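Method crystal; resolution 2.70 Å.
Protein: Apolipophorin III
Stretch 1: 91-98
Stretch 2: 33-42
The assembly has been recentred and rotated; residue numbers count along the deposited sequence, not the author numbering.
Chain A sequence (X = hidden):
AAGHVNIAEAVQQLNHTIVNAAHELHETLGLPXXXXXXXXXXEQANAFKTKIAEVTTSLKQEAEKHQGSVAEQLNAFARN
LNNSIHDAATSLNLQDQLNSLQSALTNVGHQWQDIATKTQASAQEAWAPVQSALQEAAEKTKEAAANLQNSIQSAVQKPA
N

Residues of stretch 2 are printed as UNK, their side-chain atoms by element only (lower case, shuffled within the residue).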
# COMPACT_ATOMS: atom_id res chain seq x y z
N SER A 91 -13.37 -3.61 10.96
CA SER A 91 -13.58 -3.54 12.39
C SER A 91 -14.66 -2.58 12.80
O SER A 91 -14.85 -1.58 12.15
CB SER A 91 -12.41 -3.72 13.33
OG SER A 91 -12.58 -5.02 13.98
N LEU A 92 -15.40 -2.93 13.83
CA LEU A 92 -16.52 -2.15 14.36
C LEU A 92 -16.15 -1.17 15.44
O LEU A 92 -17.00 -0.43 15.92
CB LEU A 92 -17.75 -2.99 14.80
CG LEU A 92 -18.55 -3.66 13.69
CD1 LEU A 92 -18.43 -2.87 12.39
CD2 LEU A 92 -18.07 -5.10 13.51
N ASN A 93 -14.88 -1.15 15.83
CA ASN A 93 -14.42 -0.23 16.85
C ASN A 93 -13.08 0.40 16.51
O ASN A 93 -12.26 -0.17 15.80
CB ASN A 93 -14.43 -0.82 18.27
CG ASN A 93 -13.39 -1.92 18.42
OD1 ASN A 93 -12.23 -1.73 18.03
ND2 ASN A 93 -13.77 -3.06 18.98
N LEU A 94 -12.87 1.59 17.04
CA LEU A 94 -11.65 2.30 16.84
C LEU A 94 -10.41 1.41 16.99
O LEU A 94 -9.54 1.37 16.12
CB LEU A 94 -11.66 3.42 17.89
CG LEU A 94 -10.63 4.54 17.63
CD1 LEU A 94 -10.96 5.13 16.28
CD2 LEU A 94 -10.70 5.65 18.68
N GLN A 95 -10.33 0.70 18.09
CA GLN A 95 -9.17 -0.14 18.35
C GLN A 95 -8.78 -1.07 17.22
O GLN A 95 -7.67 -1.01 16.73
CB GLN A 95 -9.38 -0.89 19.69
CG GLN A 95 -8.13 -1.56 20.29
CD GLN A 95 -8.44 -2.63 21.35
OE1 GLN A 95 -7.66 -3.60 21.54
NE2 GLN A 95 -9.56 -2.45 22.03
N ASP A 96 -9.71 -1.95 16.86
CA ASP A 96 -9.47 -2.93 15.83
C ASP A 96 -9.20 -2.28 14.51
O ASP A 96 -8.38 -2.76 13.73
CB ASP A 96 -10.51 -4.04 15.86
CG ASP A 96 -10.48 -4.65 17.23
OD1 ASP A 96 -9.45 -4.85 17.84
OD2 ASP A 96 -11.67 -4.89 17.74
N GLN A 97 -9.88 -1.17 14.28
CA GLN A 97 -9.75 -0.37 13.09
C GLN A 97 -8.34 0.13 12.90
O GLN A 97 -7.80 0.16 11.79
CB GLN A 97 -10.67 0.85 13.26
CG GLN A 97 -10.91 1.54 11.92
CD GLN A 97 -11.30 0.57 10.81
OE1 GLN A 97 -12.11 -0.37 11.01
NE2 GLN A 97 -10.69 0.79 9.65
N LEU A 98 -7.79 0.55 14.01
CA LEU A 98 -6.47 1.09 14.04
C LEU A 98 -5.45 0.01 13.80
O LEU A 98 -4.49 0.20 13.06
CB LEU A 98 -6.21 1.75 15.37
CG LEU A 98 -5.73 3.17 15.23
CD1 LEU A 98 -6.58 4.02 16.12
CD2 LEU A 98 -4.30 3.28 15.70
N UNK A 33 -13.96 13.02 19.60
CA UNK A 33 -14.70 11.83 19.97
C UNK A 33 -14.04 10.57 19.48
O UNK A 33 -13.20 10.61 18.56
c UNK A 33 -16.17 11.88 19.44
c UNK A 33 -17.06 10.73 19.99
o UNK A 33 -16.73 13.12 19.75
N UNK A 34 -14.36 9.45 20.13
CA UNK A 34 -13.85 8.15 19.76
C UNK A 34 -14.65 7.67 18.54
O UNK A 34 -14.37 6.65 17.93
c UNK A 34 -14.73 7.93 22.05
c UNK A 34 -14.92 9.36 21.53
c UNK A 34 -14.01 7.17 20.95
N UNK A 35 -15.64 8.49 18.15
CA UNK A 35 -16.51 8.28 16.99
C UNK A 35 -15.96 9.01 15.76
O UNK A 35 -15.83 8.46 14.66
o UNK A 35 -19.81 7.92 16.34
c UNK A 35 -18.97 7.96 17.25
c UNK A 35 -17.86 8.94 17.28
o UNK A 35 -18.90 7.13 18.26
N UNK A 36 -15.65 10.27 15.95
CA UNK A 36 -15.11 11.11 14.91
C UNK A 36 -13.94 10.43 14.25
O UNK A 36 -13.83 10.33 13.02
c UNK A 36 -14.51 12.30 15.68
o UNK A 36 -14.20 15.96 15.40
c UNK A 36 -14.55 14.82 15.74
o UNK A 36 -15.16 14.56 16.90
c UNK A 36 -14.28 13.59 14.90
N UNK A 37 -13.03 9.99 15.10
CA UNK A 37 -11.84 9.34 14.65
C UNK A 37 -12.15 8.06 13.88
O UNK A 37 -11.58 7.80 12.83
c UNK A 37 -11.03 9.05 15.87
N UNK A 38 -13.05 7.27 14.44
CA UNK A 38 -13.41 6.02 13.81
C UNK A 38 -13.90 6.19 12.40
O UNK A 38 -13.64 5.38 11.52
c UNK A 38 -15.92 3.37 15.03
c UNK A 38 -15.07 4.00 13.97
c UNK A 38 -14.50 5.28 14.59
c UNK A 38 -13.95 3.02 13.61
N UNK A 39 -14.64 7.27 12.18
CA UNK A 39 -15.21 7.58 10.90
C UNK A 39 -14.13 8.07 9.96
O UNK A 39 -14.07 7.72 8.77
c UNK A 39 -17.70 7.97 11.01
n UNK A 39 -18.22 7.53 12.14
o UNK A 39 -18.27 7.86 9.92
c UNK A 39 -16.34 8.60 11.11
N UNK A 40 -13.24 8.86 10.56
CA UNK A 40 -12.11 9.38 9.82
C UNK A 40 -11.28 8.21 9.27
O UNK A 40 -11.06 8.04 8.06
c UNK A 40 -8.89 10.57 11.57
c UNK A 40 -11.28 10.32 10.75
c UNK A 40 -9.80 10.40 10.38
c UNK A 40 -9.53 11.54 9.43
N UNK A 41 -10.84 7.37 10.17
CA UNK A 41 -10.07 6.21 9.84
C UNK A 41 -10.73 5.32 8.78
O UNK A 41 -10.10 4.93 7.79
c UNK A 41 -7.93 6.74 11.34
c UNK A 41 -8.53 5.41 11.70
c UNK A 41 -9.95 5.45 11.21
c UNK A 41 -8.46 5.15 13.18
N UNK A 42 -11.97 4.97 9.03
CA UNK A 42 -12.64 4.09 8.13
C UNK A 42 -12.59 4.61 6.74
O UNK A 42 -12.38 3.87 5.78
c UNK A 42 -14.54 2.87 7.49
c UNK A 42 -14.03 3.84 8.54
o UNK A 42 -13.94 3.12 9.75

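Position 33 carries three side-chain atoms, one carbon bearing an oxygen and a second carbon, and lies clear of stretch 1. A beta-branched hydroxyl side chain is threonine, Thr33. At position 34 three carbons close a ring onto the backbone nitrogen, and the residue lies against Leu94: its carbonyl O is 3.9 Å from Leu94 CD2, and its CB 4.3 Å from the same methyl. The ring identifies Pro34. Position 35 has two carbons, the second carrying two oxygens. This carboxylate sits directly on CB, and its CA-to-CB bond points away from stretch 1; such a group fits aspartate, Asp35.

Position 36 has three carbons in a row, the third carrying two oxygens: Glu36. Its end leads away from stretch 1, and OE1 accepts a weak hydrogen bond from Thr33 N at 3.3 Å, linking it back to the preceding loop. The single side-chain carbon at position 37, CB, stands 3.9 Å from Leu94 CD1, and the CA-to-CB bond points toward stretch 1; one methyl means alanine, Ala37. Position 38 has four carbons forked at the second and touches Leu92, Asn93, Leu94 and Gln97; the fork is the pattern of leucine. Leu38 sets its CB 3.9 Å from Leu94 CD1 and its CD1 3.8 Å from Gln97 CG, while its CD2 approaches Leu92 O at 4.0 Å.

Position 39 ends in a carbon with one oxygen and one nitrogen after a single CB, an amide that makes it Asn39, exposed, its CA-to-CB bond pointing away from stretch 1. Four carbons forked at the second recur at position 40, but they do not reach stretch 1; this is Leu40. Position 41 repeats the fork, its CA-to-CB bond pointing toward stretch 1, and its carbons touch Leu94, Gln97 and Leu98: Leu41 brings CD2 to 3.7 Å from Leu98 CD1 and 4.0 Å from Leu94 CD1. Position 42 has one carbon carrying an oxygen and a carbon, and touches Gln97, hence Thr42. Its OG1 donates to Leu38 O at 2.9 Å, one turn back, and lies 3.8 Å from Gln97 CD.

The contact is a side-chain packing between two helices running in roughly the same direction, with axes 28° apart and 9.8 Å at closest approach. Leu94 fills the space beside Pro34, Ala37, Leu38 and Leu41, and its CA comes within 5.1 Å of the Leu38 CA. One turn on, the aliphatic part of Gln97 and the end of Leu98 extend the apolar surface. No hydrogen bond crosses between the stretches. Asn93 instead caps its own helix, its OD1 accepting from Asp96 N at 2.8 Å, while Leu38 CD1 packs 4.0 Å from Asn93 C.

Stretch 2, residues 33-42: TPDEALNLLT
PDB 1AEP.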